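Local coordinates for protein alginate lyase A1-II' (Sphingomonas sp. A1, PDB 2CWS) that probably cleaves the polysaccharide alginate as a lyase of polysaccharide lyase family 7, this chain being its catalytic lyase domain, at residues Q137-V149 with V184-L196. Sequence-based numbering, arbitrary orientation.
Sequences QVKQNSDGTGSDV and VDFVGKDAGWKNL
With CG anti to the carbonyl carbon (chi1 -73°), the indole of Trp193 turns its edge to Gln140 O and one face to Ser142, while Asp190, its CG anti to the backbone N, extends its carboxylate to Ser142. The indole NE1 donates to Gln140 O at 2.9 Å in an almost straight bond; the oxygen lies in the ring plane, yet the donor stands above the carbonyl plane of Gln140. Ser142 lies over one face of the indole, its CA 3.6 Å from the centroid of the six-membered ring in a CH-pi contact. Phe186 CD1 meets the opposite face, offset toward the rim, and the indole is held between the two. Lys139 crosses the indole at about a right angle, CB 3.9 Å from Trp193 CZ2. Asp190 OD1 takes two bonds from one residue: Ser142 N, at 2.7 Å, donates to the anti lone pair of OD1, and Ser142 OG comes from above the carboxylate plane. Asp190 OD2 accepts from Gly192 N, closing an Asx turn at the start of the 3-10 segment 191-194. In this concanavalin-like fold of two antiparallel sheets, the contact joins the hairpin of strands 133-139 and 148-154, in one sheet, to the helical connection that leaves edge strand 180-185 of the other. An alanine at Trp193 would take away the NE1 donor and the indole surface, and would probably leave Gln140 O without this partner and a gap between Ser142 and Phe186. Nearer the strands, Val138 and Val184 meet tip to tip, CG1 to CG1 at 3.8 Å, and the side chains of Val149 and Val184 slide past each other in opposite directions, with CG1 of Val149 against CG2 of Val184. On the hairpin itself, Lys139 NZ bonds Asn141 O and Asp143 O, tying the turn back to its own strand.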
loop_
_atom_site.group_PDB
_atom_site.type_symbol
_atom_site.label_atom_id
_atom_site.label_comp_id
_atom_site.label_asym_id
_atom_site.label_seq_id
_atom_site.Cartn_x
_atom_site.Cartn_y
_atom_site.Cartn_z
ATOM N N GLN A 137 10.038 0.074 5.228
ATOM C CA GLN A 137 10.936 1.205 4.983
ATOM C C GLN A 137 10.195 2.491 5.332
ATOM O O GLN A 137 9.070 2.698 4.892
ATOM C CB GLN A 137 11.335 1.230 3.498
ATOM C CG GLN A 137 12.117 -0.024 3.126
ATOM C CD GLN A 137 12.565 -0.118 1.671
ATOM O OE1 GLN A 137 13.298 -1.084 1.295
ATOM N NE2 GLN A 137 12.177 0.763 0.836
ATOM N N VAL A 138 10.844 3.333 6.129
ATOM C CA VAL A 138 10.251 4.637 6.498
ATOM C C VAL A 138 11.156 5.722 5.975
ATOM O O VAL A 138 12.358 5.795 6.334
ATOM C CB VAL A 138 10.034 4.776 8.021
ATOM C CG1 VAL A 138 9.337 6.086 8.314
ATOM C CG2 VAL A 138 9.222 3.601 8.574
ATOM N N LYS A 139 10.644 6.574 5.122
ATOM C CA LYS A 139 11.465 7.615 4.553
ATOM C C LYS A 139 11.902 8.588 5.627
ATOM O O LYS A 139 11.134 8.911 6.529
ATOM C CB LYS A 139 10.646 8.316 3.454
ATOM C CG LYS A 139 11.535 9.251 2.607
ATOM C CD LYS A 139 10.805 9.910 1.465
ATOM C CE LYS A 139 11.693 10.523 0.409
ATOM N NZ LYS A 139 12.750 11.441 0.961
ATOM N N GLN A 140 13.149 9.066 5.547
ATOM C CA GLN A 140 13.653 9.994 6.546
ATOM C C GLN A 140 13.034 11.394 6.416
ATOM O O GLN A 140 12.466 11.912 7.381
ATOM C CB GLN A 140 15.206 10.144 6.428
ATOM C CG GLN A 140 15.879 8.835 6.944
ATOM C CD GLN A 140 17.376 8.891 6.814
ATOM O OE1 GLN A 140 18.083 8.509 7.773
ATOM N NE2 GLN A 140 17.900 9.397 5.724
ATOM N N ASN A 141 13.154 11.984 5.208
ATOM C CA ASN A 141 12.830 13.386 5.034
ATOM C C ASN A 141 11.656 13.564 4.060
ATOM O O ASN A 141 11.487 12.759 3.123
ATOM C CB ASN A 141 14.023 14.137 4.441
ATOM C CG ASN A 141 15.201 14.143 5.411
ATOM O OD1 ASN A 141 15.022 13.996 6.629
ATOM N ND2 ASN A 141 16.341 14.287 4.755
ATOM N N SER A 142 10.895 14.633 4.304
ATOM C CA SER A 142 9.658 14.899 3.555
ATOM C C SER A 142 9.885 15.427 2.153
ATOM O O SER A 142 8.915 15.584 1.435
ATOM C CB SER A 142 8.807 15.901 4.347
ATOM O OG SER A 142 9.455 17.170 4.431
ATOM N N ASP A 143 11.102 15.750 1.755
ATOM C CA ASP A 143 11.451 16.240 0.461
ATOM C C ASP A 143 12.290 15.200 -0.306
ATOM O O ASP A 143 12.168 13.990 -0.007
ATOM C CB ASP A 143 12.154 17.580 0.641
ATOM C CG ASP A 143 13.455 17.535 1.391
ATOM O OD1 ASP A 143 14.093 18.612 1.564
ATOM O OD2 ASP A 143 13.826 16.400 1.727
ATOM N N GLY A 144 13.114 15.672 -1.226
ATOM C CA GLY A 144 13.975 14.816 -2.012
ATOM C C GLY A 144 15.371 14.602 -1.447
ATOM O O GLY A 144 16.362 14.329 -2.141
ATOM N N THR A 145 15.519 14.687 -0.132
ATOM C CA THR A 145 16.813 14.403 0.404
ATOM C C THR A 145 16.759 13.196 1.299
ATOM O O THR A 145 15.722 12.670 1.699
ATOM C CB THR A 145 17.244 15.597 1.239
ATOM O OG1 THR A 145 16.320 15.709 2.315
ATOM C CG2 THR A 145 17.236 16.880 0.397
ATOM N N GLY A 146 17.960 12.709 1.582
ATOM C CA GLY A 146 18.136 11.623 2.541
ATOM C C GLY A 146 17.688 10.322 1.873
ATOM O O GLY A 146 17.551 10.394 0.663
ATOM N N SER A 147 17.472 9.287 2.657
ATOM C CA SER A 147 17.227 7.908 2.344
ATOM C C SER A 147 16.101 7.357 3.220
ATOM O O SER A 147 15.281 8.158 3.707
ATOM C CB SER A 147 18.521 7.121 2.611
ATOM O OG SER A 147 18.632 6.992 4.028
ATOM N N ASP A 148 16.034 6.039 3.436
ATOM C CA ASP A 148 15.053 5.401 4.295
ATOM C C ASP A 148 15.662 4.780 5.546
ATOM O O ASP A 148 16.856 4.420 5.562
ATOM C CB ASP A 148 14.351 4.274 3.522
ATOM C CG ASP A 148 13.636 4.746 2.271
ATOM O OD1 ASP A 148 13.350 3.927 1.372
ATOM O OD2 ASP A 148 13.339 5.949 2.183
ATOM N N VAL A 149 14.825 4.613 6.562
ATOM C CA VAL A 149 15.085 3.770 7.726
ATOM C C VAL A 149 14.489 2.395 7.417
ATOM O O VAL A 149 13.287 2.282 7.189
ATOM C CB VAL A 149 14.471 4.338 9.004
ATOM C CG1 VAL A 149 14.833 3.453 10.189
ATOM C CG2 VAL A 149 14.908 5.817 9.207
ATOM N N VAL A 184 9.513 4.540 14.095
ATOM C CA VAL A 184 10.346 5.622 13.543
ATOM C C VAL A 184 9.631 6.947 13.764
ATOM O O VAL A 184 8.487 7.109 13.338
ATOM C CB VAL A 184 10.595 5.407 12.047
ATOM C CG1 VAL A 184 11.419 6.569 11.456
ATOM C CG2 VAL A 184 11.287 4.068 11.774
ATOM N N ASP A 185 10.300 7.902 14.413
ATOM C CA ASP A 185 9.700 9.210 14.670
ATOM C C ASP A 185 10.007 10.098 13.457
ATOM O O ASP A 185 11.006 10.752 13.384
ATOM C CB ASP A 185 10.211 9.753 15.994
ATOM C CG ASP A 185 9.632 11.117 16.308
ATOM O OD1 ASP A 185 8.854 11.642 15.508
ATOM O OD2 ASP A 185 9.987 11.607 17.423
ATOM N N PHE A 186 9.092 10.085 12.481
ATOM C CA PHE A 186 9.361 10.772 11.238
ATOM C C PHE A 186 9.223 12.280 11.390
ATOM O O PHE A 186 10.085 13.003 10.890
ATOM C CB PHE A 186 8.511 10.201 10.063
ATOM C CG PHE A 186 6.999 10.313 10.210
ATOM C CD1 PHE A 186 6.310 11.360 9.630
ATOM C CD2 PHE A 186 6.277 9.321 10.888
ATOM C CE1 PHE A 186 4.936 11.451 9.709
ATOM C CE2 PHE A 186 4.912 9.427 10.998
ATOM C CZ PHE A 186 4.209 10.471 10.386
ATOM N N VAL A 187 8.213 12.780 12.113
ATOM C CA VAL A 187 8.217 14.217 12.334
ATOM C C VAL A 187 9.451 14.656 13.127
ATOM O O VAL A 187 9.958 15.769 12.881
ATOM C CB VAL A 187 6.883 14.607 13.023
ATOM C CG1 VAL A 187 6.953 15.949 13.696
ATOM C CG2 VAL A 187 5.720 14.532 12.006
ATOM N N GLY A 188 9.937 13.812 14.050
ATOM C CA GLY A 188 11.147 14.165 14.786
ATOM C C GLY A 188 12.359 14.199 13.882
ATOM O O GLY A 188 13.342 14.929 14.186
ATOM N N LYS A 189 12.385 13.446 12.797
ATOM C CA LYS A 189 13.491 13.516 11.823
ATOM C C LYS A 189 13.407 14.755 10.963
ATOM O O LYS A 189 14.440 15.406 10.741
ATOM C CB LYS A 189 13.493 12.281 10.935
ATOM C CG LYS A 189 14.618 12.257 9.918
ATOM C CD LYS A 189 16.016 12.311 10.506
ATOM C CE LYS A 189 17.105 12.150 9.448
ATOM N NZ LYS A 189 18.416 12.225 10.287
ATOM N N ASP A 190 12.198 15.112 10.522
ATOM C CA ASP A 190 11.987 16.265 9.670
ATOM C C ASP A 190 10.632 16.843 9.967
ATOM O O ASP A 190 9.584 16.293 9.606
ATOM C CB ASP A 190 12.097 15.829 8.216
ATOM C CG ASP A 190 11.819 16.959 7.233
ATOM O OD1 ASP A 190 11.644 16.636 6.027
ATOM O OD2 ASP A 190 11.820 18.123 7.632
ATOM N N ALA A 191 10.631 18.058 10.562
ATOM C CA ALA A 191 9.369 18.702 10.854
ATOM C C ALA A 191 8.589 19.053 9.590
ATOM O O ALA A 191 7.395 19.348 9.670
ATOM C CB ALA A 191 9.570 19.971 11.682
ATOM N N GLY A 192 9.274 19.019 8.444
ATOM C CA GLY A 192 8.506 19.238 7.192
ATOM C C GLY A 192 7.466 18.192 6.931
ATOM O O GLY A 192 6.560 18.451 6.117
ATOM N N TRP A 193 7.512 17.035 7.564
ATOM C CA TRP A 193 6.395 16.085 7.401
ATOM C C TRP A 193 5.087 16.657 7.943
ATOM O O TRP A 193 4.024 16.199 7.554
ATOM C CB TRP A 193 6.715 14.771 8.081
ATOM C CG TRP A 193 7.731 13.884 7.433
ATOM C CD1 TRP A 193 8.993 13.650 7.931
ATOM C CD2 TRP A 193 7.611 13.117 6.232
ATOM N NE1 TRP A 193 9.683 12.766 7.102
ATOM C CE2 TRP A 193 8.817 12.438 6.055
ATOM C CE3 TRP A 193 6.579 12.939 5.292
ATOM C CZ2 TRP A 193 9.070 11.578 4.978
ATOM C CZ3 TRP A 193 6.838 12.079 4.223
ATOM C CH2 TRP A 193 8.053 11.419 4.059
ATOM N N LYS A 194 5.125 17.676 8.791
ATOM C CA LYS A 194 3.885 18.303 9.230
ATOM C C LYS A 194 3.236 19.098 8.109
ATOM O O LYS A 194 2.065 19.464 8.266
ATOM C CB LYS A 194 4.139 19.248 10.419
ATOM C CG LYS A 194 4.610 18.550 11.697
ATOM C CD LYS A 194 4.783 19.572 12.803
ATOM C CE LYS A 194 5.385 19.005 14.059
ATOM N NZ LYS A 194 5.345 19.999 15.189
ATOM N N ASN A 195 3.944 19.363 7.010
ATOM C CA ASN A 195 3.372 20.105 5.862
ATOM C C ASN A 195 2.876 19.192 4.759
ATOM O O ASN A 195 2.575 19.675 3.657
ATOM C CB ASN A 195 4.457 21.031 5.285
ATOM C CG ASN A 195 4.831 22.124 6.303
ATOM O OD1 ASN A 195 3.947 22.619 7.007
ATOM N ND2 ASN A 195 6.122 22.438 6.353
ATOM N N LEU A 196 2.731 17.899 5.079
ATOM C CA LEU A 196 2.141 16.933 4.162
ATOM C C LEU A 196 0.948 16.294 4.850
ATOM O O LEU A 196 0.852 16.241 6.068
ATOM C CB LEU A 196 3.173 15.884 3.760
ATOM C CG LEU A 196 4.359 16.447 3.008
ATOM C CD1 LEU A 196 5.322 15.284 2.721
ATOM C CD2 LEU A 196 3.961 17.114 1.694
#